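Local coordinates for protein Myo-inositol 2-dehydrogenase (Lactobacillus plantarum WCFS1, PDB 3CEA) that binds NAD and probably catalyses the NAD-dependent oxidation of myo-inositol to scyllo-inosose (2-keto-myo-inositol), at residues Y90-N93 against N97-C100; R139-I144 against G261-G266. All coordinates share one frame; numbering follows the deposited sequence.

Contact 1. Residues Y90-N93 against N97-C100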
loop_
_atom_site.group_PDB
_atom_site.type_symbol
_atom_site.label_atom_id
_atom_site.label_comp_id
_atom_site.label_asym_id
_atom_site.label_seq_id
_atom_site.Cartn_x
_atom_site.Cartn_y
_atom_site.Cartn_z
ATOM N N TYR A 90 -9.388 -43.143 21.889
ATOM C CA TYR A 90 -8.636 -43.726 23.002
ATOM C C TYR A 90 -8.523 -42.771 24.193
ATOM O O TYR A 90 -8.693 -43.183 25.341
ATOM C CB TYR A 90 -7.248 -44.179 22.540
ATOM C CG TYR A 90 -6.619 -45.220 23.439
ATOM C CD1 TYR A 90 -6.984 -46.563 23.340
ATOM C CD2 TYR A 90 -5.659 -44.865 24.387
ATOM C CE1 TYR A 90 -6.411 -47.528 24.166
ATOM C CE2 TYR A 90 -5.078 -45.822 25.219
ATOM C CZ TYR A 90 -5.459 -47.151 25.102
ATOM O OH TYR A 90 -4.894 -48.104 25.914
ATOM N N ALA A 91 -8.249 -41.500 23.903
ATOM C CA ALA A 91 -8.098 -40.466 24.927
ATOM C C ALA A 91 -9.427 -40.079 25.578
ATOM O O ALA A 91 -9.476 -39.855 26.788
ATOM C CB ALA A 91 -7.403 -39.236 24.347
HETATM N N MSE A 92 -10.488 -39.997 24.775
HETATM C CA MSE A 92 -11.840 -39.741 25.285
HETATM C C MSE A 92 -12.282 -40.850 26.246
HETATM O O MSE A 92 -12.845 -40.571 27.306
HETATM C CB MSE A 92 -12.857 -39.615 24.141
HETATM C CG MSE A 92 -12.703 -38.387 23.240
HETATM SE SE MSE A 92 -13.193 -36.665 24.030
HETATM C CE MSE A 92 -14.923 -37.072 24.669
ATOM N N ASN A 93 -12.013 -42.100 25.868
ATOM C CA ASN A 93 -12.356 -43.267 26.684
ATOM C C ASN A 93 -11.586 -43.347 28.000
ATOM O O ASN A 93 -12.030 -43.999 28.947
ATOM C CB ASN A 93 -12.153 -44.561 25.888
ATOM C CG ASN A 93 -13.254 -44.809 24.875
ATOM O OD1 ASN A 93 -14.405 -44.420 25.078
ATOM N ND2 ASN A 93 -12.907 -45.471 23.779
ATOM N N ASN A 97 -9.677 -34.762 28.477
ATOM C CA ASN A 97 -10.167 -33.691 27.622
ATOM C C ASN A 97 -9.238 -33.595 26.422
ATOM O O ASN A 97 -8.019 -33.695 26.568
ATOM C CB ASN A 97 -10.213 -32.366 28.385
ATOM C CG ASN A 97 -11.146 -32.416 29.583
ATOM O OD1 ASN A 97 -12.361 -32.255 29.449
ATOM N ND2 ASN A 97 -10.580 -32.641 30.765
ATOM N N VAL A 98 -9.812 -33.416 25.236
ATOM C CA VAL A 98 -9.044 -33.527 23.998
ATOM C C VAL A 98 -9.061 -32.251 23.162
ATOM O O VAL A 98 -10.125 -31.723 22.824
ATOM C CB VAL A 98 -9.530 -34.724 23.125
ATOM C CG1 VAL A 98 -8.745 -34.802 21.823
ATOM C CG2 VAL A 98 -9.418 -36.035 23.887
ATOM N N PHE A 99 -7.864 -31.761 22.848
ATOM C CA PHE A 99 -7.679 -30.772 21.800
ATOM C C PHE A 99 -7.040 -31.478 20.610
ATOM O O PHE A 99 -5.873 -31.874 20.663
ATOM C CB PHE A 99 -6.795 -29.620 22.283
ATOM C CG PHE A 99 -6.619 -28.518 21.270
ATOM C CD1 PHE A 99 -5.633 -28.606 20.284
ATOM C CD2 PHE A 99 -7.429 -27.387 21.308
ATOM C CE1 PHE A 99 -5.464 -27.592 19.347
ATOM C CE2 PHE A 99 -7.265 -26.363 20.376
ATOM C CZ PHE A 99 -6.281 -26.467 19.393
ATOM N N CYS A 100 -7.815 -31.647 19.545
ATOM C CA CYS A 100 -7.325 -32.296 18.336
ATOM C C CYS A 100 -7.176 -31.278 17.215
ATOM O O CYS A 100 -8.074 -30.463 16.981
ATOM C CB CYS A 100 -8.275 -33.420 17.910
ATOM S SG CYS A 100 -7.632 -34.514 16.624
#

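Contact 2. Residues R139-I144 against G261-G266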
loop_
_atom_site.group_PDB
_atom_site.type_symbol
_atom_site.label_atom_id
_atom_site.label_comp_id
_atom_site.label_asym_id
_atom_site.label_seq_id
_atom_site.Cartn_x
_atom_site.Cartn_y
_atom_site.Cartn_z
ATOM N N ARG A 139 -11.448 -11.663 13.059
ATOM C CA ARG A 139 -12.447 -11.216 14.035
ATOM C C ARG A 139 -12.933 -9.788 13.770
ATOM O O ARG A 139 -14.119 -9.494 13.920
ATOM C CB ARG A 139 -11.895 -11.314 15.460
ATOM C CG ARG A 139 -12.181 -12.626 16.164
ATOM C CD ARG A 139 -11.705 -12.563 17.611
ATOM N NE ARG A 139 -12.296 -13.612 18.436
ATOM N N TYR A 140 -12.005 -8.912 13.389
ATOM C CA TYR A 140 -12.317 -7.521 13.063
ATOM C C TYR A 140 -13.229 -7.435 11.838
ATOM O O TYR A 140 -14.207 -6.683 11.833
ATOM C CB TYR A 140 -11.020 -6.734 12.838
ATOM C CG TYR A 140 -11.204 -5.261 12.542
ATOM C CD1 TYR A 140 -11.489 -4.354 13.560
ATOM C CD2 TYR A 140 -11.071 -4.772 11.242
ATOM C CE1 TYR A 140 -11.649 -2.999 13.294
ATOM C CE2 TYR A 140 -11.227 -3.417 10.963
ATOM C CZ TYR A 140 -11.517 -2.539 11.992
ATOM O OH TYR A 140 -11.673 -1.201 11.714
ATOM N N ALA A 141 -12.903 -8.223 10.817
ATOM C CA ALA A 141 -13.687 -8.293 9.591
ATOM C C ALA A 141 -15.069 -8.901 9.818
ATOM O O ALA A 141 -16.043 -8.479 9.193
ATOM C CB ALA A 141 -12.934 -9.075 8.535
ATOM N N LYS A 142 -15.142 -9.895 10.706
ATOM C CA LYS A 142 -16.408 -10.526 11.086
ATOM C C LYS A 142 -17.327 -9.528 11.787
ATOM O O LYS A 142 -18.543 -9.544 11.587
ATOM C CB LYS A 142 -16.151 -11.751 11.976
ATOM C CG LYS A 142 -17.401 -12.509 12.442
ATOM C CD LYS A 142 -18.193 -13.103 11.275
ATOM C CE LYS A 142 -19.155 -14.190 11.740
ATOM N NZ LYS A 142 -20.292 -13.657 12.548
ATOM N N LYS A 143 -16.730 -8.661 12.602
ATOM C CA LYS A 143 -17.462 -7.611 13.297
ATOM C C LYS A 143 -17.982 -6.580 12.295
ATOM O O LYS A 143 -19.137 -6.168 12.377
ATOM C CB LYS A 143 -16.575 -6.949 14.355
ATOM C CG LYS A 143 -17.329 -6.089 15.349
ATOM C CD LYS A 143 -16.373 -5.313 16.238
ATOM C CE LYS A 143 -17.112 -4.289 17.096
ATOM N NZ LYS A 143 -18.043 -4.926 18.070
ATOM N N ILE A 144 -17.125 -6.185 11.350
ATOM C CA ILE A 144 -17.498 -5.282 10.256
ATOM C C ILE A 144 -18.713 -5.818 9.494
ATOM O O ILE A 144 -19.682 -5.091 9.267
ATOM C CB ILE A 144 -16.305 -5.058 9.276
ATOM C CG1 ILE A 144 -15.293 -4.076 9.873
ATOM C CG2 ILE A 144 -16.783 -4.563 7.901
ATOM C CD1 ILE A 144 -14.019 -3.942 9.064
ATOM N N GLY A 261 -19.873 -2.414 0.105
ATOM C CA GLY A 261 -18.508 -2.424 0.612
ATOM C C GLY A 261 -17.879 -3.800 0.555
ATOM O O GLY A 261 -18.585 -4.807 0.497
ATOM N N TRP A 262 -16.549 -3.841 0.544
ATOM C CA TRP A 262 -15.809 -5.097 0.644
ATOM C C TRP A 262 -14.852 -5.047 1.826
ATOM O O TRP A 262 -14.631 -3.987 2.421
ATOM C CB TRP A 262 -14.965 -5.387 -0.610
ATOM C CG TRP A 262 -15.624 -5.259 -1.952
ATOM C CD1 TRP A 262 -16.963 -5.146 -2.225
ATOM C CD2 TRP A 262 -14.959 -5.276 -3.219
ATOM N NE1 TRP A 262 -17.165 -5.066 -3.583
ATOM C CE2 TRP A 262 -15.953 -5.148 -4.217
ATOM C CE3 TRP A 262 -13.616 -5.379 -3.610
ATOM C CZ2 TRP A 262 -15.646 -5.120 -5.580
ATOM C CZ3 TRP A 262 -13.312 -5.349 -4.965
ATOM C CH2 TRP A 262 -14.324 -5.221 -5.933
ATOM N N VAL A 263 -14.287 -6.208 2.155
ATOM C CA VAL A 263 -13.115 -6.285 3.015
ATOM C C VAL A 263 -12.154 -7.307 2.441
ATOM O O VAL A 263 -12.571 -8.323 1.884
ATOM C CB VAL A 263 -13.437 -6.619 4.516
ATOM C CG1 VAL A 263 -14.257 -5.501 5.179
ATOM C CG2 VAL A 263 -14.126 -7.976 4.665
ATOM N N ARG A 264 -10.864 -7.009 2.546
ATOM C CA ARG A 264 -9.827 -7.980 2.256
ATOM C C ARG A 264 -8.954 -8.145 3.484
ATOM O O ARG A 264 -8.525 -7.165 4.095
ATOM C CB ARG A 264 -9.001 -7.565 1.044
ATOM C CG ARG A 264 -9.659 -7.919 -0.273
ATOM C CD ARG A 264 -9.045 -7.149 -1.412
ATOM N NE ARG A 264 -9.589 -7.565 -2.698
ATOM C CZ ARG A 264 -9.266 -7.016 -3.864
ATOM N NH1 ARG A 264 -8.398 -6.013 -3.920
ATOM N NH2 ARG A 264 -9.813 -7.472 -4.982
ATOM N N ILE A 265 -8.722 -9.401 3.849
ATOM C CA ILE A 265 -7.921 -9.742 5.009
ATOM C C ILE A 265 -6.643 -10.388 4.499
ATOM O O ILE A 265 -6.690 -11.396 3.795
ATOM C CB ILE A 265 -8.689 -10.694 5.959
ATOM C CG1 ILE A 265 -10.038 -10.076 6.347
ATOM C CG2 ILE A 265 -7.866 -10.987 7.211
ATOM C CD1 ILE A 265 -11.176 -11.077 6.450
ATOM N N GLY A 266 -5.508 -9.785 4.839
ATOM C CA GLY A 266 -4.208 -10.282 4.408
ATOM C C GLY A 266 -4.026 -10.242 2.902
ATOM O O GLY A 266 -3.635 -11.238 2.292
#

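Contact 1. Residues Y90-N93 against N97-C100
Ala-91 and selenomethionine Met-92, neighbours on helix 84-93, both rest on a single methyl group of Val-98 in strand 97-100. The contact across the two segments is entirely apolar, with no hydrogen bond between them. Val-98 points its side chain at the helix, and its CG2 does all of the close touching: Ala-91 CB lies 3.8 Å from Val-98 CG2. Selenium SE of Met-92 approaches the same Val-98 CG2 to 3.8 Å. Seen from that methyl carbon, the two partners are about 112° apart, so CG2 wedges between the alanine methyl and the selenium. Ala-91 needs no reach, since its CB already faces the strand. Met-92 leaves its backbone to one side and arrives by bending: a bend at chi2 (-71°) brings SE to the valine at a slant, and a second at chi3 (-52°) sets the direction of CE, which turns away from the valine. Its CG adds a looser contact, 4.1 Å from Val-98 CG2.

Polar interactions are found around this apolar patch, not within it. Asn-97, whose CB leaves away from the helix, bonds to the residues just before the two flanking strands, ND2 to Asp-73 O and OD1 to Ile-125 N, while Met-92 O accepts a bond from Gln-124 NE2. Val-98 also packs on Ile-75 and Ile-77 of the adjacent strand 74-77, and Ala-91 joins it on Ile-75.

The backbones come nearest at Met-92 and Asn-97, whose CA atoms are 6.7 Å apart, where the short connection returns the chain to the sheet. Packing a helix against the strand that follows it in this way completes the beta-alpha-beta unit of strand 74-77, helix 84-93 and strand 97-100, the building block of the NAD-binding Rossmann fold.

Contact 2. Residues R139-I144 against G261-G266
Ala-141 sets its methyl against the side chain of Ile-265, and one helical turn later Ile-144 packs against Val-263, so that helix 136-146 lies along strand 262-265. The two short axes are nearly antiparallel, at 171°, and approach to 9.4 Å. All four side chains leave the backbone toward the opposing segment. Ile-265 extends its longer branch to the helix, and its CD1 meets Ala-141 CB at 3.4 Å, a tight approach for two carbon atoms. CG1 of the same branch stands 3.8 Å from Ala-141 CB, so the alanine methyl lies against the end of the isoleucine chain. The Ile-265 chi2 of 142° departs from the usual extended value, consistent with some crowding here.

Val-263 divides its two methyls between two helix residues. CG2 turns to Ala-141, whose CB is 4.2 Å away, whereas CG1 serves Ile-144. With chi1 of Val-263 at -65°, CG1 is anti to the carbonyl carbon and is directed at the isoleucine. Ile-144 and Val-263 run past one another in opposite directions, and the nearest atoms are Ile-144 CG2 and Val-263 CG1, at 3.8 Å. Ala-141 thus spans both strand residues; the CA atoms of Ala-141 and Val-263, 6.9 Å apart, are the nearest across the contact, consistent with the small alanine side chain.

Trp-262 and Arg-264 alternate with these residues and point from the other face of the strand, where Arg-264 forms salt bridges with Glu-255 of its own chain and with Glu-253 of a third subunit. Strand 262-265 is the outermost strand of its sheet within the chain: on one side it pairs antiparallel with strand 251-258, and on the other it continues into an antiparallel ladder with a second subunit, leaving helix 136-146 packed on the sheet beside this subunit interface.

Contact 1 closes before contact 2 opens along the chain, and the two share no helix, strand or sheet. Their centres are 34 Å apart on opposite sides of the chain's centre, with the nearest atoms still about 14 Å from each other. Contact 1 belongs to the parallel sheet of the Rossmann-type region, where the side chain of Val-98 lies about 12 Å from bound NAD. Contact 2 covers an edge of the mixed sheet in the GFO/IDH/MocA C-terminal region, and its two segments are brought together from more than 100 residues apart. One therefore packs within the cofactor-binding half, the other beside a strand that continues the sheet into a second subunit of the four-chain assembly.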